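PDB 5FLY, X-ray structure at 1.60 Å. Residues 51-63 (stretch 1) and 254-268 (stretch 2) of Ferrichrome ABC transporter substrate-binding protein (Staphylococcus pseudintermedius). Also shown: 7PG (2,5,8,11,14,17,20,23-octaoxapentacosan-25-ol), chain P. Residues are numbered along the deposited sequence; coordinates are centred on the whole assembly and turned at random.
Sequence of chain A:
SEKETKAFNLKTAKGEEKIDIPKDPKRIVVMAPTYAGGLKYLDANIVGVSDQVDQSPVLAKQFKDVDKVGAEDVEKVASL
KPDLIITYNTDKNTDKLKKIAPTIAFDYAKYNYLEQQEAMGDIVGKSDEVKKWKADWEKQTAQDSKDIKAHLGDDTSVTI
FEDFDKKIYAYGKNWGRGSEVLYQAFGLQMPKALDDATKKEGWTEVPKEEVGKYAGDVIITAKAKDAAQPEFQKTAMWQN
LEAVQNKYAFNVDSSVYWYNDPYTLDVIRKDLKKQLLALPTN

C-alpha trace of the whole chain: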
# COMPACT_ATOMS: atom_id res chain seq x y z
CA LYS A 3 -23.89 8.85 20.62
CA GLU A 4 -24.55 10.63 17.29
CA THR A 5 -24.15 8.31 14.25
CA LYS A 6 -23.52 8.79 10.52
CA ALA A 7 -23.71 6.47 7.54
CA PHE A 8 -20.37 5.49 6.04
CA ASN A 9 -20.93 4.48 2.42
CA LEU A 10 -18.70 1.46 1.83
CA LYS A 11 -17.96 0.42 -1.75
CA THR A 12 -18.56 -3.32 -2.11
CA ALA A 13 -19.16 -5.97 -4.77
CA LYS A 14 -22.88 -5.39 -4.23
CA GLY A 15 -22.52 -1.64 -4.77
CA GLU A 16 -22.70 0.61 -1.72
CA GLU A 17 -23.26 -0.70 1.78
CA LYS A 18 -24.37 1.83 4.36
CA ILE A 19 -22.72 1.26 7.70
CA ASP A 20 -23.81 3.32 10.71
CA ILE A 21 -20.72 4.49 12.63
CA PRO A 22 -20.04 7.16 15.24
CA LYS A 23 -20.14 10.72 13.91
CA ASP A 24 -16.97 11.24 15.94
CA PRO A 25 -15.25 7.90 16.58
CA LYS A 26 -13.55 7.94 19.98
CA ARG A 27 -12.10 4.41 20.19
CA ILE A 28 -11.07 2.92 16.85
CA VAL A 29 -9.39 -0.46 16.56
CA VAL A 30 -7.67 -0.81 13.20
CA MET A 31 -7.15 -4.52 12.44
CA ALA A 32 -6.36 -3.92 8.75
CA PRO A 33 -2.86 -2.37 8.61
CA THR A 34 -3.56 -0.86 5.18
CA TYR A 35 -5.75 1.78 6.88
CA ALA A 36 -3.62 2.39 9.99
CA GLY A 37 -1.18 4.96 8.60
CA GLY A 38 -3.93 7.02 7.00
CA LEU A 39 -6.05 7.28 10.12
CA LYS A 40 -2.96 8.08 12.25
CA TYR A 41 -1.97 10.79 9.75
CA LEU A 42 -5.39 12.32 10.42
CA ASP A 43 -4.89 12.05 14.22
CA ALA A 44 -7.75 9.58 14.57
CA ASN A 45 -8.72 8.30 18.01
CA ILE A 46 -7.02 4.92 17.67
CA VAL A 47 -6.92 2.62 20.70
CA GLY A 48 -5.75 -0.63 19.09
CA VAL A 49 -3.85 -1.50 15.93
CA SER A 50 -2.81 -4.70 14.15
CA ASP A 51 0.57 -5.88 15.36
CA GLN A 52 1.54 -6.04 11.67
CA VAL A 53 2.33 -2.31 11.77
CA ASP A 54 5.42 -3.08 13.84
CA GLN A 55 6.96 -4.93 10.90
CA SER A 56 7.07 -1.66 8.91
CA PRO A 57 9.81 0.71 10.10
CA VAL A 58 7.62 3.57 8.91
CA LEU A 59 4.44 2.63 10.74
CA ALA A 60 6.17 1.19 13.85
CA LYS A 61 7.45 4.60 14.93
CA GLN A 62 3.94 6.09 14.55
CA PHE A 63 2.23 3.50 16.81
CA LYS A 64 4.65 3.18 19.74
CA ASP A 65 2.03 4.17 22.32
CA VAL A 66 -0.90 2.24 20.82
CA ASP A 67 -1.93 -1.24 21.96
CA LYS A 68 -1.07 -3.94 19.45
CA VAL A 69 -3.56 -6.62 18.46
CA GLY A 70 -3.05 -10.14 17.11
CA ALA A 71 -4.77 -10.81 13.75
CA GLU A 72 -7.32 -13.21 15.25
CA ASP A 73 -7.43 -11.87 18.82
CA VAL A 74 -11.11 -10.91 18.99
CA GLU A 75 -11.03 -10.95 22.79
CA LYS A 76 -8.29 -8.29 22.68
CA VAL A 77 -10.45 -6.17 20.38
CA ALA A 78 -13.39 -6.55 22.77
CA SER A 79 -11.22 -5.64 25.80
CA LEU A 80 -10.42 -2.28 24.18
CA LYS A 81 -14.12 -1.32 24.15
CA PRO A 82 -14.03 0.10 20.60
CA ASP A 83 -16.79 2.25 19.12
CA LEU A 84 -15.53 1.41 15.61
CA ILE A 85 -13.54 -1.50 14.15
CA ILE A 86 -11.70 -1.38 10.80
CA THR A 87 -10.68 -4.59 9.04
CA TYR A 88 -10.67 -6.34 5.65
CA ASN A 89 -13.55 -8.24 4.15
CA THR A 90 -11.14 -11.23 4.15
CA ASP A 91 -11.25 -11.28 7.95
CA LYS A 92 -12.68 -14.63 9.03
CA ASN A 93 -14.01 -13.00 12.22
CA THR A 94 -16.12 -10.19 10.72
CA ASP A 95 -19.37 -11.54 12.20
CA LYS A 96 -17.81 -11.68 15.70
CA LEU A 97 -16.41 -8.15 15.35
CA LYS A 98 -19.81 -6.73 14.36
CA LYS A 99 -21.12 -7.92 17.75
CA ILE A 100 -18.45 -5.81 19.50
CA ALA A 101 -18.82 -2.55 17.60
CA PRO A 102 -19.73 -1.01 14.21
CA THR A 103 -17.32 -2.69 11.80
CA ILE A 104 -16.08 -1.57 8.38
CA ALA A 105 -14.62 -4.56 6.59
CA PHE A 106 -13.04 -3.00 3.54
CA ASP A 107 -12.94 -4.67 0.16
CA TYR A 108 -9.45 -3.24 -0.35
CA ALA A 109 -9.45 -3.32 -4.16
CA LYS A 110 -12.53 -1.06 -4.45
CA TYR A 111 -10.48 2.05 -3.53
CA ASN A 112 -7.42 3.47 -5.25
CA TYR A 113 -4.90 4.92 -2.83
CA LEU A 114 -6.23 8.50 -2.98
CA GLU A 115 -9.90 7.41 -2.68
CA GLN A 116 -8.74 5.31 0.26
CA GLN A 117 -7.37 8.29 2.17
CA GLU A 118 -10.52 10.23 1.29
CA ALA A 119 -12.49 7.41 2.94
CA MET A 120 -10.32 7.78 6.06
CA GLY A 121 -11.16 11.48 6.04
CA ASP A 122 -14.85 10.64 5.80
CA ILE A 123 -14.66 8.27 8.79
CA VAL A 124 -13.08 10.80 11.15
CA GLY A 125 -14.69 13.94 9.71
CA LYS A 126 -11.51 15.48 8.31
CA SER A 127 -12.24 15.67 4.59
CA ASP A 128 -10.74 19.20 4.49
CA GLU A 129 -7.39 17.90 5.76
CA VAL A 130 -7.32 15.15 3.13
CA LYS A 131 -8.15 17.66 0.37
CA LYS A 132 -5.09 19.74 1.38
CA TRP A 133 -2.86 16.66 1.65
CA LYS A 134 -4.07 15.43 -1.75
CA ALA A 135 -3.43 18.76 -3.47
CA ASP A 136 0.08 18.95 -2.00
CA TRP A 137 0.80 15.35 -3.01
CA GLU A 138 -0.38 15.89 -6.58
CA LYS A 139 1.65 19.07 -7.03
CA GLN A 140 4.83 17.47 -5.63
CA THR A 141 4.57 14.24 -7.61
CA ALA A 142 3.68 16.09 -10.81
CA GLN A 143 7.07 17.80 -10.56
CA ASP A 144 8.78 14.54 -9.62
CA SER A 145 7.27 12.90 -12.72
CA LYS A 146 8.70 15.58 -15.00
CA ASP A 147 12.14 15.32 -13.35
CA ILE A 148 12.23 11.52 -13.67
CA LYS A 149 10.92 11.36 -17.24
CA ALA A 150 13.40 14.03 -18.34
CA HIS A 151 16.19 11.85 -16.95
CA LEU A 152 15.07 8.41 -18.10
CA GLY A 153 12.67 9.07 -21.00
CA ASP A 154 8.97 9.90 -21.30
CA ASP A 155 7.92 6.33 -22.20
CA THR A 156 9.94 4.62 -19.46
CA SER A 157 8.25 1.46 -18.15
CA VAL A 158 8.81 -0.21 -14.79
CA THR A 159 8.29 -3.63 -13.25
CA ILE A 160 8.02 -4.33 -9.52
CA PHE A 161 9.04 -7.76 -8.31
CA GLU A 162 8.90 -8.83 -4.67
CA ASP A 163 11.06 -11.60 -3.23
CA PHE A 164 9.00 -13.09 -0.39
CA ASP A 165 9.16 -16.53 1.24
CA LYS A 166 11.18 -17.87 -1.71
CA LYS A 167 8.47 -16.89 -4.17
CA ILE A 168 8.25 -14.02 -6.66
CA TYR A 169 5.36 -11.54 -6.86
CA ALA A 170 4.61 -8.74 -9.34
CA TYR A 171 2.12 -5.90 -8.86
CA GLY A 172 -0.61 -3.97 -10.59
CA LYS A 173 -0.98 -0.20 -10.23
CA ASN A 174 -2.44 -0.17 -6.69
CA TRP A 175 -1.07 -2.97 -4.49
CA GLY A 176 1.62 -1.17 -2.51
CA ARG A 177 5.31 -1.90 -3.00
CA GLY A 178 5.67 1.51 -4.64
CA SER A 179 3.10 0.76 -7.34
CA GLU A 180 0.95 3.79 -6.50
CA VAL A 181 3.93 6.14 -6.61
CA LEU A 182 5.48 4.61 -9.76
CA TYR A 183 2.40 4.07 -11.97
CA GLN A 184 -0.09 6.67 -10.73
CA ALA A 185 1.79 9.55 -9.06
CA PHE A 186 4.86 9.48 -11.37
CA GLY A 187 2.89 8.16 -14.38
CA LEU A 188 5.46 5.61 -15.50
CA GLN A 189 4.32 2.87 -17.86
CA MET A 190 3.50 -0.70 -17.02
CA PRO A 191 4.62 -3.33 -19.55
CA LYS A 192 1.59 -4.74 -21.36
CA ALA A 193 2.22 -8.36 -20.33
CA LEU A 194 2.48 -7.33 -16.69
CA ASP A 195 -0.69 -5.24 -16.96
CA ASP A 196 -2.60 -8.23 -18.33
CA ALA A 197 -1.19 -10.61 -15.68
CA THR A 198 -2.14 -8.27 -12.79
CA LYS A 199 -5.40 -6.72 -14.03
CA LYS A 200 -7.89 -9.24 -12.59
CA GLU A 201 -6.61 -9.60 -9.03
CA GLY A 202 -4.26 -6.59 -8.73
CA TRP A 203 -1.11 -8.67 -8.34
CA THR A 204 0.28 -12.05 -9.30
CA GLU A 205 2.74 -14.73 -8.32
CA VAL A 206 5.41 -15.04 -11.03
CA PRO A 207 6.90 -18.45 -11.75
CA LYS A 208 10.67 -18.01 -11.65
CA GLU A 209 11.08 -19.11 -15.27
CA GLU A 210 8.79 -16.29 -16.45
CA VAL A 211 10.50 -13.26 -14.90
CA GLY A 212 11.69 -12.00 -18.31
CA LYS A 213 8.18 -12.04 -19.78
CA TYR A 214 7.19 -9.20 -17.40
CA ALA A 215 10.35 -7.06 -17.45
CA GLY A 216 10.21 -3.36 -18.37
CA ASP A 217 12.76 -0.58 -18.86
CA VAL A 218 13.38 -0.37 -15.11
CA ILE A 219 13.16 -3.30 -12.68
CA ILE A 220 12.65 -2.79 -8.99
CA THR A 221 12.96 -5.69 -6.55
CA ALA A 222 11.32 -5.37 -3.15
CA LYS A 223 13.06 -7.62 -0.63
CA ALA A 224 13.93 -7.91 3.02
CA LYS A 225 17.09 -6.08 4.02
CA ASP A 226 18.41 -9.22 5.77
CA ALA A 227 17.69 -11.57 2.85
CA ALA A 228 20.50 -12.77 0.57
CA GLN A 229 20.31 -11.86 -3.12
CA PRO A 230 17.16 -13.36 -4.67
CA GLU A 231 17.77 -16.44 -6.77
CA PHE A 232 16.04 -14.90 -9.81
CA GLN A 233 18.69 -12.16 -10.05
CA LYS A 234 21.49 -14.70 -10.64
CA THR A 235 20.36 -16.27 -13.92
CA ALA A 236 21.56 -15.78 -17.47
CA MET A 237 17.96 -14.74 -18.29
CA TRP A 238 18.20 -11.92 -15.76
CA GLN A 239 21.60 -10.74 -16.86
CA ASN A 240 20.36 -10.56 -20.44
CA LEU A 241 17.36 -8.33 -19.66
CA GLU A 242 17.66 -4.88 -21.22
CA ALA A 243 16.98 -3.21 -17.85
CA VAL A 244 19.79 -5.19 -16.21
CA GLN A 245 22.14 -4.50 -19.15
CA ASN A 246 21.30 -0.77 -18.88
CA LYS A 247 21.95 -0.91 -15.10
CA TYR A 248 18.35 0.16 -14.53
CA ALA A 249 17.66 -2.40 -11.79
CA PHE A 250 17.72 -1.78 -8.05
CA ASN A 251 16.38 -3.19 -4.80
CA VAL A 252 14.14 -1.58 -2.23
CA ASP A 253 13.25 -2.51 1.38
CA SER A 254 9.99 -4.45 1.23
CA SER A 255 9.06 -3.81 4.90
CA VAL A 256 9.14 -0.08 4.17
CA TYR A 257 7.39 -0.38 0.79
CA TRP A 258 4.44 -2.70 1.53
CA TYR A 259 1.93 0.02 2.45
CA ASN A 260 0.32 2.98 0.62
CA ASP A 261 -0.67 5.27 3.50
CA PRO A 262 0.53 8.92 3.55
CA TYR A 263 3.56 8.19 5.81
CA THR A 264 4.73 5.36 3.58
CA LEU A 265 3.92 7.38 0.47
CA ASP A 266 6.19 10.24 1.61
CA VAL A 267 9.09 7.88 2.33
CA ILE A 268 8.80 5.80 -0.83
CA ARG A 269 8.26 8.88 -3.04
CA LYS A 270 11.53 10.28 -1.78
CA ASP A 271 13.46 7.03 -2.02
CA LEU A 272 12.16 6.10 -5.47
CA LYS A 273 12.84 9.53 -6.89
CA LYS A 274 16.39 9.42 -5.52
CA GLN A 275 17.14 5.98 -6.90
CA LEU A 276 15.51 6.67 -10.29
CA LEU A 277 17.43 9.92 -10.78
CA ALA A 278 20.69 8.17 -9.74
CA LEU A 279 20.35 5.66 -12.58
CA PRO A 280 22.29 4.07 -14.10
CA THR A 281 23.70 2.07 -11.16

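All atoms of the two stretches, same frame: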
# COMPACT_ATOMS: atom_id res chain seq x y z
N ASP A 51 -0.84 -5.82 15.03
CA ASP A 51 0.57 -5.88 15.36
C ASP A 51 1.43 -5.94 14.09
O ASP A 51 2.66 -5.85 14.17
CB ASP A 51 0.88 -7.07 16.30
CG ASP A 51 0.57 -8.42 15.70
OD1 ASP A 51 0.40 -8.55 14.47
OD2 ASP A 51 0.51 -9.39 16.49
N GLN A 52 0.79 -6.05 12.92
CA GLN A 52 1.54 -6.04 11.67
C GLN A 52 2.22 -4.70 11.42
O GLN A 52 3.17 -4.63 10.65
CB GLN A 52 0.64 -6.40 10.49
CG GLN A 52 0.27 -7.86 10.43
CD GLN A 52 -0.49 -8.20 9.16
OE1 GLN A 52 0.11 -8.38 8.09
NE2 GLN A 52 -1.80 -8.28 9.27
N VAL A 53 1.73 -3.62 12.03
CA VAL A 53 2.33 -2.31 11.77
C VAL A 53 3.77 -2.26 12.29
O VAL A 53 4.59 -1.50 11.78
CB VAL A 53 1.52 -1.13 12.38
CG1 VAL A 53 0.11 -1.09 11.80
CG2 VAL A 53 1.49 -1.18 13.89
N ASP A 54 4.08 -3.10 13.27
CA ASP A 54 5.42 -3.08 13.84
C ASP A 54 6.47 -3.67 12.90
O ASP A 54 7.67 -3.46 13.12
CB ASP A 54 5.43 -3.82 15.17
CG ASP A 54 4.96 -2.92 16.32
OD1 ASP A 54 4.86 -1.69 16.11
OD2 ASP A 54 4.71 -3.46 17.42
N GLN A 55 6.03 -4.37 11.87
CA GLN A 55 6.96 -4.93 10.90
C GLN A 55 7.36 -3.92 9.82
O GLN A 55 8.30 -4.16 9.08
CB GLN A 55 6.35 -6.18 10.27
CG GLN A 55 6.36 -7.36 11.23
CD GLN A 55 5.01 -8.03 11.35
OE1 GLN A 55 4.39 -8.41 10.35
NE2 GLN A 55 4.55 -8.19 12.59
N SER A 56 6.65 -2.79 9.75
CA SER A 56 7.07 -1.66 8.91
C SER A 56 7.84 -0.62 9.73
O SER A 56 7.31 -0.12 10.73
CB SER A 56 5.88 -0.98 8.25
OG SER A 56 6.25 0.33 7.83
N PRO A 57 9.08 -0.29 9.32
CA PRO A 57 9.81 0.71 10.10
C PRO A 57 9.09 2.04 10.11
O PRO A 57 9.19 2.79 11.09
CB PRO A 57 11.16 0.81 9.37
CG PRO A 57 11.28 -0.48 8.62
CD PRO A 57 9.89 -0.86 8.23
N VAL A 58 8.35 2.32 9.04
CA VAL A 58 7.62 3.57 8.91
C VAL A 58 6.48 3.63 9.90
O VAL A 58 6.36 4.58 10.67
CB VAL A 58 7.06 3.74 7.48
CG1 VAL A 58 6.25 5.04 7.37
CG2 VAL A 58 8.21 3.71 6.45
N LEU A 59 5.61 2.62 9.87
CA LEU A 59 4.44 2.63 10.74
C LEU A 59 4.80 2.35 12.21
O LEU A 59 4.14 2.87 13.09
CB LEU A 59 3.41 1.62 10.26
CG LEU A 59 2.92 1.81 8.82
CD1 LEU A 59 1.94 0.71 8.44
CD2 LEU A 59 2.28 3.18 8.63
N ALA A 60 5.84 1.56 12.47
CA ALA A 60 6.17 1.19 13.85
C ALA A 60 6.42 2.43 14.70
O ALA A 60 5.98 2.51 15.84
CB ALA A 60 7.40 0.26 13.89
N LYS A 61 7.12 3.42 14.15
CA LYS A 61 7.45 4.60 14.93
C LYS A 61 6.21 5.47 15.18
O LYS A 61 6.20 6.26 16.11
CB LYS A 61 8.54 5.43 14.24
CG LYS A 61 8.22 5.82 12.85
CD LYS A 61 9.24 6.80 12.28
CE LYS A 61 8.95 7.07 10.81
NZ LYS A 61 7.48 7.27 10.53
N GLN A 62 5.17 5.32 14.37
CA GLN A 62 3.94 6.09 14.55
C GLN A 62 2.95 5.48 15.56
O GLN A 62 1.98 6.15 15.93
CB GLN A 62 3.20 6.25 13.22
CG GLN A 62 3.99 6.98 12.13
CD GLN A 62 4.49 8.34 12.57
OE1 GLN A 62 5.56 8.78 12.16
NE2 GLN A 62 3.70 9.04 13.39
N PHE A 63 3.19 4.23 15.98
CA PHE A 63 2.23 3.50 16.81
C PHE A 63 2.84 2.99 18.12
O PHE A 63 2.34 2.04 18.73
CB PHE A 63 1.63 2.34 16.00
CG PHE A 63 0.61 2.79 14.98
CD1 PHE A 63 -0.65 3.20 15.38
CD2 PHE A 63 0.93 2.85 13.63
CE1 PHE A 63 -1.57 3.63 14.45
CE2 PHE A 63 0.00 3.29 12.71
CZ PHE A 63 -1.25 3.68 13.12
N SER A 254 11.39 -4.10 1.32
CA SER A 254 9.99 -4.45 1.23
C SER A 254 9.19 -4.05 2.48
O SER A 254 8.04 -3.66 2.35
CB SER A 254 9.82 -5.95 0.94
OG SER A 254 10.49 -6.73 1.88
N SER A 255 9.80 -4.11 3.66
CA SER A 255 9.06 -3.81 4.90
C SER A 255 8.68 -2.34 4.94
O SER A 255 7.69 -1.99 5.58
CB SER A 255 9.87 -4.20 6.13
OG SER A 255 10.97 -3.33 6.35
N VAL A 256 9.46 -1.50 4.28
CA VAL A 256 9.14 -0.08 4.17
C VAL A 256 8.08 0.13 3.10
O VAL A 256 7.19 0.97 3.25
CB VAL A 256 10.40 0.75 3.82
CG1 VAL A 256 10.03 2.17 3.38
CG2 VAL A 256 11.33 0.79 5.02
N TYR A 257 8.17 -0.63 2.01
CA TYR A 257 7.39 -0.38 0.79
C TYR A 257 6.02 -1.07 0.71
O TYR A 257 5.26 -0.80 -0.22
CB TYR A 257 8.22 -0.80 -0.42
CG TYR A 257 9.12 0.28 -0.96
CD1 TYR A 257 10.25 0.70 -0.26
CD2 TYR A 257 8.85 0.88 -2.18
CE1 TYR A 257 11.06 1.70 -0.75
CE2 TYR A 257 9.66 1.88 -2.67
CZ TYR A 257 10.77 2.28 -1.95
OH TYR A 257 11.58 3.26 -2.44
N TRP A 258 5.69 -1.95 1.65
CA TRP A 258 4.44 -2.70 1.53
C TRP A 258 3.19 -1.82 1.46
O TRP A 258 2.25 -2.14 0.75
CB TRP A 258 4.25 -3.67 2.70
CG TRP A 258 5.08 -4.90 2.62
CD1 TRP A 258 5.42 -5.60 1.50
CD2 TRP A 258 5.70 -5.56 3.73
NE1 TRP A 258 6.21 -6.67 1.84
CE2 TRP A 258 6.40 -6.66 3.20
CE3 TRP A 258 5.73 -5.33 5.11
CZ2 TRP A 258 7.12 -7.53 4.01
CZ3 TRP A 258 6.46 -6.20 5.92
CH2 TRP A 258 7.14 -7.29 5.36
N TYR A 259 3.17 -0.74 2.24
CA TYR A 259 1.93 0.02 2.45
C TYR A 259 1.77 1.22 1.49
O TYR A 259 2.69 1.54 0.73
CB TYR A 259 1.86 0.45 3.93
CG TYR A 259 1.75 -0.78 4.81
CD1 TYR A 259 0.55 -1.47 4.88
CD2 TYR A 259 2.84 -1.28 5.50
CE1 TYR A 259 0.42 -2.62 5.64
CE2 TYR A 259 2.72 -2.45 6.27
CZ TYR A 259 1.51 -3.10 6.32
OH TYR A 259 1.37 -4.25 7.06
N ASN A 260 0.59 1.84 1.50
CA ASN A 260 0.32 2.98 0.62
C ASN A 260 -0.40 4.12 1.35
O ASN A 260 -1.09 4.92 0.74
CB ASN A 260 -0.48 2.54 -0.63
CG ASN A 260 -1.84 1.91 -0.32
OD1 ASN A 260 -2.34 1.95 0.81
ND2 ASN A 260 -2.46 1.33 -1.34
N ASP A 261 -0.22 4.16 2.67
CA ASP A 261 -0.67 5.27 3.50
C ASP A 261 0.20 6.52 3.30
O ASP A 261 1.32 6.44 2.78
CB ASP A 261 -0.61 4.85 4.95
CG ASP A 261 0.80 4.57 5.38
OD1 ASP A 261 1.27 3.44 5.13
OD2 ASP A 261 1.47 5.52 5.88
N PRO A 262 -0.27 7.70 3.75
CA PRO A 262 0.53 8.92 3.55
C PRO A 262 1.95 8.90 4.12
O PRO A 262 2.82 9.53 3.52
CB PRO A 262 -0.32 10.00 4.23
CG PRO A 262 -1.75 9.46 4.14
CD PRO A 262 -1.61 7.97 4.30
N TYR A 263 2.20 8.24 5.26
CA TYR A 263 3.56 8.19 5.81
C TYR A 263 4.45 7.40 4.86
O TYR A 263 5.52 7.84 4.47
CB TYR A 263 3.60 7.56 7.20
CG TYR A 263 2.92 8.35 8.28
CD1 TYR A 263 3.56 9.43 8.89
CD2 TYR A 263 1.65 8.00 8.73
CE1 TYR A 263 2.94 10.14 9.90
CE2 TYR A 263 1.03 8.70 9.74
CZ TYR A 263 1.67 9.78 10.32
OH TYR A 263 1.06 10.49 11.33
N THR A 264 3.97 6.23 4.46
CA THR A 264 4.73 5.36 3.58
C THR A 264 4.91 6.02 2.23
O THR A 264 6.00 5.94 1.65
CB THR A 264 4.05 3.99 3.39
OG1 THR A 264 3.94 3.33 4.66
CG2 THR A 264 4.88 3.13 2.46
N LEU A 265 3.87 6.68 1.74
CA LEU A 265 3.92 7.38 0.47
C LEU A 265 5.02 8.44 0.47
O LEU A 265 5.79 8.53 -0.48
CB LEU A 265 2.56 8.01 0.14
CG LEU A 265 1.42 7.08 -0.27
CD1 LEU A 265 0.08 7.85 -0.31
CD2 LEU A 265 1.68 6.40 -1.61
N ASP A 266 5.14 9.22 1.55
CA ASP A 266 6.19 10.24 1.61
C ASP A 266 7.58 9.61 1.53
O ASP A 266 8.44 10.07 0.77
CB ASP A 266 6.07 11.08 2.89
CG ASP A 266 4.93 12.10 2.83
OD1 ASP A 266 4.47 12.44 1.72
OD2 ASP A 266 4.51 12.59 3.92
N VAL A 267 7.80 8.55 2.29
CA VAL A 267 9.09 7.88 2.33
C VAL A 267 9.44 7.25 0.99
O VAL A 267 10.57 7.41 0.48
CB VAL A 267 9.10 6.81 3.44
CG1 VAL A 267 10.38 5.99 3.41
CG2 VAL A 267 8.95 7.49 4.80
N ILE A 268 8.49 6.53 0.40
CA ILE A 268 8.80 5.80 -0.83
C ILE A 268 8.90 6.76 -2.03
O ILE A 268 9.64 6.50 -2.97
CB ILE A 268 7.76 4.69 -1.14
CG1 ILE A 268 6.35 5.25 -1.31
CG2 ILE A 268 7.78 3.63 -0.05
CD1 ILE A 268 5.38 4.25 -1.95
C2 7PG P . 1.99 -7.44 4.03
O1 7PG P . 3.20 -8.15 4.01
C3 7PG P . 3.52 -8.68 2.76
C4 7PG P . 3.17 -10.16 2.71
O2 7PG P . 3.80 -10.79 1.63
C5 7PG P . 3.57 -10.19 0.39
C6 7PG P . 3.46 -11.23 -0.72
O3 7PG P . 2.53 -10.78 -1.68
C7 7PG P . 1.18 -11.09 -1.42
C8 7PG P . 0.30 -10.27 -2.36
O4 7PG P . -1.07 -10.41 -2.08
C9 7PG P . -1.44 -10.03 -0.79
C10 7PG P . -2.89 -9.54 -0.68
O5 7PG P . -2.91 -8.58 0.35
C11 7PG P . -4.04 -7.76 0.46
C12 7PG P . -3.66 -6.48 1.21
O6 7PG P . -3.85 -5.35 0.40
C13 7PG P . -2.72 -4.82 -0.24
C14 7PG P . -1.79 -4.18 0.77
O7 7PG P . -1.33 -2.96 0.25
C15 7PG P . -1.02 -1.98 1.21
O HOH W 1 3.69 -5.22 8.00
O HOH W 2 5.48 1.23 5.38
O HOH W 3 2.75 11.73 12.91

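The two stretches meet through an apolar, water-bridged packing of a capped helix and the residues before it against a second capped helix and the helix and loop that precede it, with no direct hydrogen bond between them and 624 Å² buried in total. Helix 57-62 and helix 262-268 approach to 9.5 Å between axes, their N-to-C directions 134° apart, while the backbones come nearest at S56 and S255, whose CA atoms lie 5.0 Å apart. There S56 CA sits 3.4 Å from S255 O with 133° at the hydrogen, a CA-H...O contact.

V58 is the knob of the interface. Its CA-to-CB bond points toward stretch 2, and its side chain sits among V256, Y263, T264 and V267: V58 CG1 is 3.7 Å from Y263 CB, and V58 CG2 is 3.9 Å from V256 CG1. P57 extends this apolar patch, with P57 CG 3.8 Å from V256 CG2.

Two aromatic rings receive aliphatic groups over a face. L59 CD1 stands 3.9 Å from the centroid of the Y259 ring, 21° off its normal; Q62 CG lies 3.9 Å from the centroid of the Y263 ring, only 5° off. Both are CH-pi contacts, in which weakly polarised C-H groups meet the pi cloud.

Each helix secures its own start. S56 OG accepts from L59 N at 3.1 Å and 174°, and D261 OD2 accepts from T264 N at 3.0 Å and 164°, so amides at the first turns, which have no preceding turn to bond to, are satisfied within each stretch. T264 OG1 also donates to D261 OD1 at 2.7 Å.

Water supplies the polar links across the interface. Water 2 lies 2.7 Å from S56 OG and donates to V256 O and T264 OG1, each also at 2.7 Å, thereby joining one cap to the other helix. Water 1 donates to Q52 O at 2.8 Å and lies 2.7 Å from Y259 OH, bridging a gap of 4.0 Å between Q52 O and Y259 OH.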